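Local structure of 1H-3-hydroxy-4-oxoquinoline 2,4-dioxygenase (Pseudomonas putida, 3IBT) at residues T23-G29 against D88-T94; I117-W121 against T243-S247; D120-Q124 against Y220-Q224. The protein catalyses the cofactor-independent, O2-dependent ring cleavage of 3-hydroxy-1H-quinolin-4-one to N-formylanthranilate and carbon monoxide, a step in oxoquinoline degradation. All coordinates share one frame. Residue numbers count along the deposited sequence, not the author numbering.

Contact 1 (T23-G29 against D88-T94)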
ATOM      1  N   THR A  23      14.041  10.074  -5.807  1.00 68.30           N
ATOM      2  CA  THR A  23      13.005  10.120  -4.778  1.00 68.16           C
ATOM      3  C   THR A  23      12.008   8.973  -4.935  1.00 68.42           C
ATOM      4  O   THR A  23      11.559   8.663  -6.057  1.00 68.10           O
ATOM      5  CB  THR A  23      12.321  11.491  -4.716  1.00 68.09           C
ATOM      6  OG1 THR A  23      13.329  12.507  -4.574  1.00 68.87           O
ATOM      7  CG2 THR A  23      11.362  11.563  -3.524  1.00 67.91           C
ATOM      8  N   LEU A  24      11.700   8.353  -3.790  1.00 68.16           N
ATOM      9  CA  LEU A  24      10.957   7.112  -3.715  1.00 68.09           C
ATOM     10  C   LEU A  24      10.010   7.219  -2.550  1.00 68.12           C
ATOM     11  O   LEU A  24      10.448   7.426  -1.422  1.00 68.85           O
ATOM     12  CB  LEU A  24      11.917   5.966  -3.435  1.00 67.81           C
ATOM     13  CG  LEU A  24      11.570   4.584  -3.989  1.00 68.62           C
ATOM     14  CD1 LEU A  24      12.603   3.563  -3.519  1.00 69.72           C
ATOM     15  CD2 LEU A  24      10.214   4.154  -3.557  1.00 70.83           C
ATOM     16  N   PHE A  25       8.717   7.085  -2.810  1.00 67.70           N
ATOM     17  CA  PHE A  25       7.725   7.169  -1.747  1.00 67.34           C
ATOM     18  C   PHE A  25       7.362   5.786  -1.238  1.00 68.00           C
ATOM     19  O   PHE A  25       7.072   4.859  -2.051  1.00 68.27           O
ATOM     20  CB  PHE A  25       6.448   7.834  -2.257  1.00 67.33           C
ATOM     21  CG  PHE A  25       6.484   9.323  -2.238  1.00 64.86           C
ATOM     22  CD1 PHE A  25       6.855  10.026  -3.370  1.00 64.91           C
ATOM     23  CD2 PHE A  25       6.114  10.022  -1.090  1.00 64.31           C
ATOM     24  CE1 PHE A  25       6.880  11.450  -3.370  1.00 67.63           C
ATOM     25  CE2 PHE A  25       6.136  11.454  -1.051  1.00 66.27           C
ATOM     26  CZ  PHE A  25       6.517  12.173  -2.195  1.00 66.59           C
ATOM     27  N   LEU A  26       7.359   5.631   0.088  1.00 67.37           N
ATOM     28  CA  LEU A  26       6.865   4.392   0.672  1.00 66.95           C
ATOM     29  C   LEU A  26       5.490   4.579   1.304  1.00 66.77           C
ATOM     30  O   LEU A  26       5.404   5.138   2.399  1.00 67.46           O
ATOM     31  CB  LEU A  26       7.884   3.818   1.663  1.00 66.43           C
ATOM     32  CG  LEU A  26       9.168   3.158   1.145  1.00 66.18           C
ATOM     33  CD1 LEU A  26       9.691   2.184   2.194  1.00 64.45           C
ATOM     34  CD2 LEU A  26       8.979   2.419  -0.181  1.00 65.98           C
ATOM     35  N   LEU A  27       4.434   4.098   0.626  1.00 66.84           N
ATOM     36  CA  LEU A  27       3.006   4.349   0.998  1.00 67.21           C
ATOM     37  C   LEU A  27       2.290   3.138   1.563  1.00 67.51           C
ATOM     38  O   LEU A  27       2.171   2.112   0.884  1.00 67.77           O
ATOM     39  CB  LEU A  27       2.192   4.796  -0.222  1.00 66.87           C
ATOM     40  CG  LEU A  27       2.701   5.940  -1.095  1.00 67.74           C
ATOM     41  CD1 LEU A  27       1.976   5.979  -2.480  1.00 66.94           C
ATOM     42  CD2 LEU A  27       2.588   7.247  -0.329  1.00 63.58           C
ATOM     43  N   SER A  28       1.749   3.263   2.766  1.00 68.09           N
ATOM     44  CA  SER A  28       1.108   2.110   3.428  1.00 69.41           C
ATOM     45  C   SER A  28      -0.364   1.709   2.992  1.00 70.05           C
ATOM     46  O   SER A  28      -0.962   2.302   2.092  1.00 70.47           O
ATOM     47  CB  SER A  28       1.141   2.340   4.933  1.00 68.85           C
ATOM     48  OG  SER A  28      -0.051   2.984   5.300  1.00 70.37           O
ATOM     49  N   GLY A  29      -0.943   0.706   3.646  1.00 70.09           N
ATOM     50  CA  GLY A  29      -2.364   0.457   3.503  1.00 70.37           C
ATOM     51  C   GLY A  29      -3.129   1.299   4.500  1.00 71.19           C
ATOM     52  O   GLY A  29      -2.531   2.144   5.199  1.00 71.27           O
ATOM     53  N   ASP A  88      10.681  14.550 -10.320  1.00 82.48           N
ATOM     54  CA  ASP A  88      11.043  13.136 -10.591  1.00 82.64           C
ATOM     55  C   ASP A  88      10.898  12.243  -9.343  1.00 82.23           C
ATOM     56  O   ASP A  88      11.480  12.528  -8.293  1.00 81.96           O
ATOM     57  CB  ASP A  88      12.462  13.015 -11.183  1.00 83.00           C
ATOM     58  CG  ASP A  88      12.995  14.361 -11.761  1.00 84.75           C
ATOM     59  OD1 ASP A  88      12.239  15.023 -12.519  1.00 86.79           O
ATOM     60  OD2 ASP A  88      14.170  14.751 -11.468  1.00 84.09           O
ATOM     61  N   PHE A  89      10.105  11.178  -9.455  1.00 81.96           N
ATOM     62  CA  PHE A  89       9.851  10.285  -8.305  1.00 81.69           C
ATOM     63  C   PHE A  89       9.101   8.999  -8.651  1.00 81.19           C
ATOM     64  O   PHE A  89       8.448   8.891  -9.686  1.00 81.50           O
ATOM     65  CB  PHE A  89       9.098  11.015  -7.179  1.00 81.62           C
ATOM     66  CG  PHE A  89       7.631  11.153  -7.429  1.00 81.88           C
ATOM     67  CD1 PHE A  89       6.728  10.251  -6.865  1.00 83.16           C
ATOM     68  CD2 PHE A  89       7.145  12.166  -8.245  1.00 81.42           C
ATOM     69  CE1 PHE A  89       5.361  10.370  -7.102  1.00 82.57           C
ATOM     70  CE2 PHE A  89       5.792  12.291  -8.479  1.00 81.69           C
ATOM     71  CZ  PHE A  89       4.894  11.390  -7.912  1.00 81.84           C
ATOM     72  N   GLN A  90       9.194   8.033  -7.748  1.00 80.58           N
ATOM     73  CA  GLN A  90       8.551   6.751  -7.890  1.00 79.25           C
ATOM     74  C   GLN A  90       7.779   6.524  -6.623  1.00 79.71           C
ATOM     75  O   GLN A  90       7.940   7.304  -5.666  1.00 79.52           O
ATOM     76  CB  GLN A  90       9.607   5.705  -8.076  1.00 78.38           C
ATOM     77  CG  GLN A  90      10.065   5.689  -9.483  1.00 78.13           C
ATOM     78  CD  GLN A  90      11.555   5.707  -9.600  1.00 79.36           C
ATOM     79  OE1 GLN A  90      12.240   6.476  -8.905  1.00 82.67           O
ATOM     80  NE2 GLN A  90      12.088   4.868 -10.489  1.00 78.10           N
HETATM   81  N   MSE A  91       6.908   5.503  -6.617  1.00 79.94           N
HETATM   82  CA  MSE A  91       6.196   5.129  -5.399  1.00 80.80           C
HETATM   83  C   MSE A  91       6.059   3.641  -5.230  1.00 78.57           C
HETATM   84  O   MSE A  91       6.017   2.903  -6.194  1.00 78.93           O
HETATM   85  CB  MSE A  91       4.844   5.806  -5.344  1.00 80.20           C
HETATM   86  CG  MSE A  91       4.268   6.094  -6.701  1.00 83.02           C
HETATM   87 SE   MSE A  91       2.576   7.098  -6.481  1.00 88.28          SE
HETATM   88  CE  MSE A  91       3.313   8.753  -5.692  1.00 87.06           C
ATOM     89  N   VAL A  92       6.007   3.202  -3.987  1.00 77.27           N
ATOM     90  CA  VAL A  92       5.854   1.812  -3.682  1.00 75.98           C
ATOM     91  C   VAL A  92       4.761   1.772  -2.677  1.00 75.78           C
ATOM     92  O   VAL A  92       4.852   2.403  -1.637  1.00 75.53           O
ATOM     93  CB  VAL A  92       7.139   1.243  -3.043  1.00 76.47           C
ATOM     94  CG1 VAL A  92       6.854   0.010  -2.182  1.00 75.28           C
ATOM     95  CG2 VAL A  92       8.220   0.952  -4.100  1.00 76.58           C
ATOM     96  N   SER A  93       3.711   1.027  -2.977  1.00 76.32           N
ATOM     97  CA  SER A  93       2.549   1.008  -2.086  1.00 77.18           C
ATOM     98  C   SER A  93       2.205  -0.377  -1.573  1.00 77.39           C
ATOM     99  O   SER A  93       2.564  -1.402  -2.169  1.00 77.84           O
ATOM    100  CB  SER A  93       1.320   1.673  -2.744  1.00 77.17           C
ATOM    101  OG  SER A  93       0.956   1.029  -3.957  1.00 78.12           O
ATOM    102  N   THR A  94       1.523  -0.396  -0.440  1.00 77.47           N
ATOM    103  CA  THR A  94       1.127  -1.633   0.203  1.00 77.43           C
ATOM    104  C   THR A  94      -0.372  -1.883   0.111  1.00 77.20           C
ATOM    105  O   THR A  94      -1.193  -0.955   0.280  1.00 76.69           O
ATOM    106  CB  THR A  94       1.554  -1.598   1.664  1.00 77.52           C
ATOM    107  OG1 THR A  94       2.797  -2.290   1.771  1.00 78.75           O
ATOM    108  CG2 THR A  94       0.485  -2.258   2.633  1.00 79.40           C
TER
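Strands 23-27 and 89-94 run side by side in the same direction, their axes 4.5 Å apart at closest approach and 20° from exact alignment. The backbone ladder is regular: Gln90 N donates to Thr23 O (3.0 Å), Phe25 N to Gln90 O (3.0 Å), Val92 N to Phe25 O (2.8 Å), Leu27 N to Val92 O (2.9 Å) and Thr94 N to Leu27 O (2.9 Å). Gln90 and Val92 thus use both their N and O toward this neighbour, as a parallel pair requires, while Met91 and Ser93 turn theirs to strand 115-119.

Thr23, Phe25, Leu27, Phe89, Met91 and Ser93 share one face. There the Phe25 and Phe89 rings meet, CD1 to CD1 at 3.5 Å, and Leu27 CD1 lies 4.1 Å from CB of Met91, a selenomethionine here; Leu77 of helix 70-83 covers Phe25, Leu27 and Met91. On the other face beta-branched Val92, well suited to a strand, packs against Leu24 and Leu26: its CG2 is 3.8 Å from Leu24 CD2 and its CB 3.6 Å from Leu26 CD2. Ser93, short and polar, hydrogen-bonds through OG to Asn101, so its hydroxyl is satisfied on a buried face. Just beyond strand 23-27, side-chain-free Gly29 lets Thr94 CG2 come 3.4 Å from its N.

Satisfied peptides inside and largely apolar side chains on both faces mark this as central sheet of the alpha/beta-hydrolase fold, whose C-terminal strand ends carry Thr94, a substrate-binding residue by similarity.

Contact 2 (I117-W121 against T243-S247). Unlike the reference sequence in segment 117-121: Ile118 (reference Val).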
ATOM      1  N   ILE A 117       5.439   0.334  -8.010  1.00 68.06           N
ATOM      2  CA  ILE A 117       5.461  -0.971  -7.372  1.00 66.33           C
ATOM      3  C   ILE A 117       4.348  -1.032  -6.401  1.00 66.05           C
ATOM      4  O   ILE A 117       4.024  -0.079  -5.725  1.00 66.01           O
ATOM      5  CB  ILE A 117       6.733  -1.176  -6.570  1.00 66.59           C
ATOM      6  CG1 ILE A 117       7.947  -1.148  -7.504  1.00 65.05           C
ATOM      7  CG2 ILE A 117       6.635  -2.463  -5.704  1.00 65.93           C
ATOM      8  CD1 ILE A 117       9.194  -1.397  -6.868  1.00 62.70           C
ATOM      9  N   ILE A 118       3.784  -2.201  -6.315  1.00 66.21           N
ATOM     10  CA  ILE A 118       2.712  -2.489  -5.392  1.00 66.46           C
ATOM     11  C   ILE A 118       3.079  -3.757  -4.641  1.00 66.15           C
ATOM     12  O   ILE A 118       3.771  -4.618  -5.174  1.00 66.70           O
ATOM     13  CB  ILE A 118       1.424  -2.688  -6.154  1.00 66.84           C
ATOM     14  CG1 ILE A 118       1.687  -3.580  -7.383  1.00 67.05           C
ATOM     15  CG2 ILE A 118       0.865  -1.337  -6.587  1.00 65.71           C
ATOM     16  CD1 ILE A 118       0.543  -3.654  -8.305  1.00 70.21           C
ATOM     17  N   ILE A 119       2.640  -3.864  -3.404  1.00 65.68           N
ATOM     18  CA  ILE A 119       3.057  -4.961  -2.566  1.00 66.26           C
ATOM     19  C   ILE A 119       1.813  -5.606  -1.961  1.00 67.38           C
ATOM     20  O   ILE A 119       1.025  -4.945  -1.294  1.00 68.42           O
ATOM     21  CB  ILE A 119       4.010  -4.487  -1.463  1.00 66.26           C
ATOM     22  CG1 ILE A 119       5.260  -3.877  -2.091  1.00 66.67           C
ATOM     23  CG2 ILE A 119       4.376  -5.621  -0.542  1.00 65.15           C
ATOM     24  CD1 ILE A 119       6.247  -3.354  -1.112  1.00 66.27           C
ATOM     25  N   ASP A 120       1.619  -6.890  -2.207  1.00 67.70           N
ATOM     26  CA  ASP A 120       0.601  -7.618  -1.501  1.00 68.54           C
ATOM     27  C   ASP A 120      -0.764  -6.990  -1.591  1.00 68.76           C
ATOM     28  O   ASP A 120      -1.449  -6.814  -0.580  1.00 69.60           O
ATOM     29  CB  ASP A 120       0.972  -7.905  -0.049  1.00 67.93           C
ATOM     30  CG  ASP A 120       0.730  -9.376   0.291  1.00 70.75           C
ATOM     31  OD1 ASP A 120       1.734 -10.097   0.475  1.00 70.66           O
ATOM     32  OD2 ASP A 120      -0.453  -9.847   0.284  1.00 71.22           O
ATOM     33  N   TRP A 121      -1.134  -6.680  -2.832  1.00 68.83           N
ATOM     34  CA  TRP A 121      -2.445  -6.226  -3.245  1.00 67.87           C
ATOM     35  C   TRP A 121      -3.178  -7.432  -3.818  1.00 68.97           C
ATOM     36  O   TRP A 121      -2.680  -8.062  -4.779  1.00 68.75           O
ATOM     37  CB  TRP A 121      -2.217  -5.315  -4.414  1.00 66.91           C
ATOM     38  CG  TRP A 121      -3.327  -4.416  -4.715  1.00 66.73           C
ATOM     39  CD1 TRP A 121      -4.389  -4.136  -3.930  1.00 64.33           C
ATOM     40  CD2 TRP A 121      -3.453  -3.608  -5.874  1.00 65.12           C
ATOM     41  NE1 TRP A 121      -5.178  -3.225  -4.535  1.00 64.86           N
ATOM     42  CE2 TRP A 121      -4.620  -2.863  -5.726  1.00 64.36           C
ATOM     43  CE3 TRP A 121      -2.682  -3.449  -7.035  1.00 68.56           C
ATOM     44  CZ2 TRP A 121      -5.058  -1.946  -6.689  1.00 66.18           C
ATOM     45  CZ3 TRP A 121      -3.105  -2.520  -8.003  1.00 67.40           C
ATOM     46  CH2 TRP A 121      -4.286  -1.777  -7.813  1.00 65.89           C
ATOM     47  N   THR A 243       3.318 -14.407   5.351  1.00 71.98           N
ATOM     48  CA  THR A 243       2.677 -13.203   5.860  1.00 71.58           C
ATOM     49  C   THR A 243       2.174 -12.268   4.766  1.00 72.18           C
ATOM     50  O   THR A 243       2.615 -12.344   3.610  1.00 72.31           O
ATOM     51  CB  THR A 243       3.732 -12.485   6.752  1.00 71.81           C
ATOM     52  OG1 THR A 243       3.561 -12.933   8.084  1.00 69.25           O
ATOM     53  CG2 THR A 243       3.770 -10.922   6.644  1.00 69.28           C
ATOM     54  N   HIS A 244       1.286 -11.362   5.160  1.00 72.22           N
ATOM     55  CA  HIS A 244       0.753 -10.304   4.290  1.00 72.75           C
ATOM     56  C   HIS A 244       1.680  -9.055   4.132  1.00 73.22           C
ATOM     57  O   HIS A 244       1.430  -8.240   3.242  1.00 74.08           O
ATOM     58  CB  HIS A 244      -0.678  -9.949   4.787  1.00 72.82           C
ATOM     59  CG  HIS A 244      -1.379  -8.835   4.048  1.00 72.96           C
ATOM     60  ND1 HIS A 244      -1.648  -8.875   2.694  1.00 72.74           N
ATOM     61  CD2 HIS A 244      -1.939  -7.684   4.503  1.00 71.01           C
ATOM     62  CE1 HIS A 244      -2.318  -7.785   2.345  1.00 71.83           C
ATOM     63  NE2 HIS A 244      -2.507  -7.046   3.423  1.00 69.49           N
ATOM     64  N   PHE A 245       2.745  -8.913   4.939  1.00 72.99           N
ATOM     65  CA  PHE A 245       3.600  -7.691   4.928  1.00 72.59           C
ATOM     66  C   PHE A 245       5.029  -8.067   4.632  1.00 73.03           C
ATOM     67  O   PHE A 245       5.883  -8.168   5.528  1.00 73.71           O
ATOM     68  CB  PHE A 245       3.531  -6.997   6.243  1.00 71.44           C
ATOM     69  CG  PHE A 245       2.224  -7.161   6.899  1.00 71.55           C
ATOM     70  CD1 PHE A 245       1.996  -8.244   7.741  1.00 70.26           C
ATOM     71  CD2 PHE A 245       1.191  -6.247   6.662  1.00 72.30           C
ATOM     72  CE1 PHE A 245       0.750  -8.422   8.378  1.00 70.31           C
ATOM     73  CE2 PHE A 245      -0.051  -6.392   7.286  1.00 73.70           C
ATOM     74  CZ  PHE A 245      -0.281  -7.497   8.153  1.00 71.66           C
ATOM     75  N   PRO A 246       5.305  -8.326   3.350  1.00 72.89           N
ATOM     76  CA  PRO A 246       6.675  -8.678   3.007  1.00 71.96           C
ATOM     77  C   PRO A 246       7.712  -7.591   3.403  1.00 71.37           C
ATOM     78  O   PRO A 246       8.899  -7.874   3.572  1.00 71.60           O
ATOM     79  CB  PRO A 246       6.615  -8.877   1.486  1.00 71.76           C
ATOM     80  CG  PRO A 246       5.322  -8.324   1.026  1.00 71.96           C
ATOM     81  CD  PRO A 246       4.392  -8.333   2.182  1.00 72.61           C
ATOM     82  N   SER A 247       7.275  -6.357   3.558  1.00 70.92           N
ATOM     83  CA  SER A 247       8.195  -5.304   3.954  1.00 70.22           C
ATOM     84  C   SER A 247       8.644  -5.477   5.401  1.00 68.69           C
ATOM     85  O   SER A 247       9.662  -4.946   5.783  1.00 67.62           O
ATOM     86  CB  SER A 247       7.513  -3.973   3.795  1.00 70.64           C
ATOM     87  OG  SER A 247       6.268  -4.027   4.497  1.00 76.69           O
TER
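Asp120 gives up the most surface here, and its carboxylate meets the imidazole of His244. The hydrogen bond from His244 ND1 to Asp120 OD2 is 2.9 Å long but bent to 139°, hence weak; OD2 lies near the ring plane, at its edge. A carboxylate suits this place because its negative charge favours a proton on ND1 and makes the far nitrogen, NE2, more basic. Its other oxygen, OD1, accepts hydrogen bonds from the backbone N of Ser213 and Gln214, which hold the group in a buried setting. Asp120 directly follows strand 115-119, and His244 lies in the loop just before helix 246-249, so the pair recalls the acid-histidine pair of the alpha/beta-hydrolase fold, with the acid after the strand preceding the one that usually carries it. By similarity, His244 is the proton donor and acceptor of the reaction and Asp120 raises its basicity, consistent with an enzyme that works without a cofactor.

The t rotamer of His244 swings the ring to the acid although its CA-to-CB bond points sideways. Beside this polar pair, Pro246 faces the strand end: its CG is 3.3 Å from Ile119 CG2, and its CD is 3.6 Å from Asp120 OD1. Proline suits the first turn of a helix, where its missing N-H costs no helical bond; Phe245 holds the N-cap position before it. The His244 ring also stacks on Trp153, a substrate-binding residue by similarity.

Contact 3 (D120-Q124 against Y220-Q224)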
ATOM      1  N   ASP A 120       1.619  -6.890  -2.207  1.00 67.70           N
ATOM      2  CA  ASP A 120       0.601  -7.618  -1.501  1.00 68.54           C
ATOM      3  C   ASP A 120      -0.764  -6.990  -1.591  1.00 68.76           C
ATOM      4  O   ASP A 120      -1.449  -6.814  -0.580  1.00 69.60           O
ATOM      5  CB  ASP A 120       0.972  -7.905  -0.049  1.00 67.93           C
ATOM      6  CG  ASP A 120       0.730  -9.376   0.291  1.00 70.75           C
ATOM      7  OD1 ASP A 120       1.734 -10.097   0.475  1.00 70.66           O
ATOM      8  OD2 ASP A 120      -0.453  -9.847   0.284  1.00 71.22           O
ATOM      9  N   TRP A 121      -1.134  -6.680  -2.832  1.00 68.83           N
ATOM     10  CA  TRP A 121      -2.445  -6.226  -3.245  1.00 67.87           C
ATOM     11  C   TRP A 121      -3.178  -7.432  -3.818  1.00 68.97           C
ATOM     12  O   TRP A 121      -2.680  -8.062  -4.779  1.00 68.75           O
ATOM     13  CB  TRP A 121      -2.217  -5.315  -4.414  1.00 66.91           C
ATOM     14  CG  TRP A 121      -3.327  -4.416  -4.715  1.00 66.73           C
ATOM     15  CD1 TRP A 121      -4.389  -4.136  -3.930  1.00 64.33           C
ATOM     16  CD2 TRP A 121      -3.453  -3.608  -5.874  1.00 65.12           C
ATOM     17  NE1 TRP A 121      -5.178  -3.225  -4.535  1.00 64.86           N
ATOM     18  CE2 TRP A 121      -4.620  -2.863  -5.726  1.00 64.36           C
ATOM     19  CE3 TRP A 121      -2.682  -3.449  -7.035  1.00 68.56           C
ATOM     20  CZ2 TRP A 121      -5.058  -1.946  -6.689  1.00 66.18           C
ATOM     21  CZ3 TRP A 121      -3.105  -2.520  -8.003  1.00 67.40           C
ATOM     22  CH2 TRP A 121      -4.286  -1.777  -7.813  1.00 65.89           C
ATOM     23  N   LEU A 122      -4.352  -7.739  -3.255  1.00 69.19           N
ATOM     24  CA  LEU A 122      -5.128  -8.904  -3.655  1.00 69.72           C
ATOM     25  C   LEU A 122      -5.756  -8.683  -5.026  1.00 70.41           C
ATOM     26  O   LEU A 122      -6.737  -7.941  -5.185  1.00 69.86           O
ATOM     27  CB  LEU A 122      -6.173  -9.223  -2.582  1.00 70.12           C
ATOM     28  CG  LEU A 122      -7.150 -10.379  -2.786  1.00 69.25           C
ATOM     29  CD1 LEU A 122      -6.491 -11.757  -2.690  1.00 69.58           C
ATOM     30  CD2 LEU A 122      -8.270 -10.232  -1.777  1.00 69.08           C
ATOM     31  N   LEU A 123      -5.167  -9.332  -6.022  1.00 70.91           N
ATOM     32  CA  LEU A 123      -5.482  -8.998  -7.393  1.00 71.55           C
ATOM     33  C   LEU A 123      -6.894  -9.406  -7.796  1.00 72.41           C
ATOM     34  O   LEU A 123      -7.445  -8.885  -8.789  1.00 73.15           O
ATOM     35  CB  LEU A 123      -4.466  -9.601  -8.334  1.00 70.82           C
ATOM     36  CG  LEU A 123      -3.082  -9.049  -8.099  1.00 70.83           C
ATOM     37  CD1 LEU A 123      -2.119  -9.827  -8.960  1.00 73.45           C
ATOM     38  CD2 LEU A 123      -2.951  -7.566  -8.376  1.00 67.82           C
ATOM     39  N   GLN A 124      -7.519 -10.276  -7.005  1.00 72.19           N
ATOM     40  CA  GLN A 124      -8.812 -10.755  -7.370  1.00 71.94           C
ATOM     41  C   GLN A 124      -9.616 -11.048  -6.099  1.00 71.95           C
ATOM     42  O   GLN A 124      -9.153 -11.807  -5.244  1.00 72.09           O
ATOM     43  CB  GLN A 124      -8.554 -12.002  -8.165  1.00 72.42           C
ATOM     44  CG  GLN A 124      -9.664 -12.358  -9.060  1.00 77.25           C
ATOM     45  CD  GLN A 124      -9.146 -12.774 -10.420  1.00 82.06           C
ATOM     46  OE1 GLN A 124      -8.731 -11.902 -11.217  1.00 83.77           O
ATOM     47  NE2 GLN A 124      -9.173 -14.101 -10.710  1.00 81.25           N
ATOM     48  N   TYR A 220      -3.256 -18.770  -7.376  1.00 70.39           N
ATOM     49  CA  TYR A 220      -3.021 -17.334  -7.407  1.00 69.88           C
ATOM     50  C   TYR A 220      -1.642 -17.011  -7.930  1.00 69.84           C
ATOM     51  O   TYR A 220      -1.479 -16.097  -8.729  1.00 70.22           O
ATOM     52  CB  TYR A 220      -3.151 -16.761  -5.983  1.00 70.58           C
ATOM     53  CG  TYR A 220      -3.192 -15.236  -5.865  1.00 70.59           C
ATOM     54  CD1 TYR A 220      -4.399 -14.537  -6.041  1.00 71.47           C
ATOM     55  CD2 TYR A 220      -2.045 -14.496  -5.532  1.00 72.51           C
ATOM     56  CE1 TYR A 220      -4.476 -13.138  -5.908  1.00 71.73           C
ATOM     57  CE2 TYR A 220      -2.103 -13.066  -5.399  1.00 73.31           C
ATOM     58  CZ  TYR A 220      -3.326 -12.414  -5.591  1.00 72.07           C
ATOM     59  OH  TYR A 220      -3.420 -11.051  -5.495  1.00 72.42           O
ATOM     60  N   ARG A 221      -0.638 -17.734  -7.452  1.00 69.13           N
ATOM     61  CA  ARG A 221       0.699 -17.532  -7.953  1.00 69.31           C
ATOM     62  C   ARG A 221       0.689 -17.801  -9.457  1.00 69.59           C
ATOM     63  O   ARG A 221       1.273 -17.057 -10.214  1.00 70.02           O
ATOM     64  CB  ARG A 221       1.678 -18.448  -7.223  1.00 69.40           C
ATOM     65  CG  ARG A 221       1.737 -18.218  -5.706  1.00 68.78           C
ATOM     66  CD  ARG A 221       2.659 -19.230  -5.054  1.00 68.85           C
ATOM     67  NE  ARG A 221       2.572 -19.182  -3.605  1.00 73.86           N
ATOM     68  CZ  ARG A 221       1.916 -20.083  -2.870  1.00 79.30           C
ATOM     69  NH1 ARG A 221       1.302 -21.104  -3.469  1.00 82.37           N
ATOM     70  NH2 ARG A 221       1.867 -19.984  -1.536  1.00 79.75           N
ATOM     71  N   GLN A 222      -0.016 -18.850  -9.881  1.00 69.43           N
ATOM     72  CA  GLN A 222      -0.134 -19.201 -11.283  1.00 69.39           C
ATOM     73  C   GLN A 222      -0.918 -18.148 -12.097  1.00 70.04           C
ATOM     74  O   GLN A 222      -0.594 -17.854 -13.260  1.00 70.71           O
ATOM     75  CB  GLN A 222      -0.834 -20.538 -11.372  1.00 69.28           C
ATOM     76  CG  GLN A 222      -0.722 -21.224 -12.684  1.00 68.01           C
ATOM     77  CD  GLN A 222       0.674 -21.225 -13.233  1.00 67.93           C
ATOM     78  OE1 GLN A 222       0.898 -20.708 -14.312  1.00 68.70           O
ATOM     79  NE2 GLN A 222       1.622 -21.824 -12.512  1.00 69.09           N
ATOM     80  N   LEU A 223      -1.962 -17.602 -11.501  1.00 70.00           N
ATOM     81  CA  LEU A 223      -2.729 -16.549 -12.146  1.00 70.67           C
ATOM     82  C   LEU A 223      -1.830 -15.372 -12.542  1.00 70.33           C
ATOM     83  O   LEU A 223      -2.083 -14.723 -13.547  1.00 70.94           O
ATOM     84  CB  LEU A 223      -3.823 -16.035 -11.206  1.00 70.90           C
ATOM     85  CG  LEU A 223      -4.634 -14.843 -11.719  1.00 72.83           C
ATOM     86  CD1 LEU A 223      -5.876 -15.343 -12.454  1.00 71.79           C
ATOM     87  CD2 LEU A 223      -4.993 -13.759 -10.640  1.00 71.54           C
ATOM     88  N   GLN A 224      -0.789 -15.079 -11.771  1.00 68.90           N
ATOM     89  CA  GLN A 224      -0.035 -13.881 -12.110  1.00 68.41           C
ATOM     90  C   GLN A 224       0.956 -14.224 -13.189  1.00 66.87           C
ATOM     91  O   GLN A 224       1.136 -13.465 -14.153  1.00 66.62           O
ATOM     92  CB  GLN A 224       0.631 -13.209 -10.909  1.00 67.09           C
ATOM     93  CG  GLN A 224      -0.381 -12.592  -9.942  1.00 68.86           C
ATOM     94  CD  GLN A 224       0.302 -11.920  -8.738  1.00 71.70           C
ATOM     95  OE1 GLN A 224       0.392 -12.500  -7.662  1.00 73.93           O
ATOM     96  NE2 GLN A 224       0.817 -10.699  -8.938  1.00 75.21           N
TER
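The phenol of Tyr220 reaches from its helix across to the loop 120-124, overlapping Leu122 and Leu123. Its t rotamer carries OH to the loop backbone, where Leu123 N donates a very short, nearly straight hydrogen bond to Tyr220 OH (2.5 Å, 175°). Tyrosine suits the place: a long flat ring spans the gap, and its polar tip serves an amide in a loop with no regular secondary structure. Apolar contacts flank that bond. Leu122 CD1 lies 4.0 Å from Tyr220 CE1, and Leu123 CB is 4.1 Å from Tyr220 CZ. One helical turn on, Gln224 lays its amide against the leucine, with NE2 3.1 Å from Leu123 CD1, while that nitrogen's polar partner is His210. On the more open side, Leu223 CD1 lies 3.9 Å from Gln124 NE2.

The arrangement joins the loop between strand 115-119 and helix 127-135 to helix 218-230. Leu123 also touches His210 of strand 207-212, Phe234 of strand 234-238 and Met199 of helix 195-200; Leu122 O accepts a hydrogen bond from Tyr189 of helix 175-192.

In the fold
Contact 1 lies within the central sheet, contact 2 at the C-terminal end of its next strand, and contact 3 in the loop that follows. Contact 1 supplies strand 89-94, which is paired directly with strand 115-119 of contact 2: Ser93 N lies 3.0 Å from Ile117 O, a probable hydrogen bond, and the two centres are 13 Å apart. Contacts 2 and 3 share Asp120 and Trp121, their centres 11 Å apart, so the loop that presents Asp120 to His244 goes on to pack against helix 218-230. Contacts 1 and 3 do not touch, with centres 20 Å apart. Around the catalytic histidine, inferred by similarity, the side chains of Thr94 from contact 1 and Leu122 from contact 3 each come within about 6 Å.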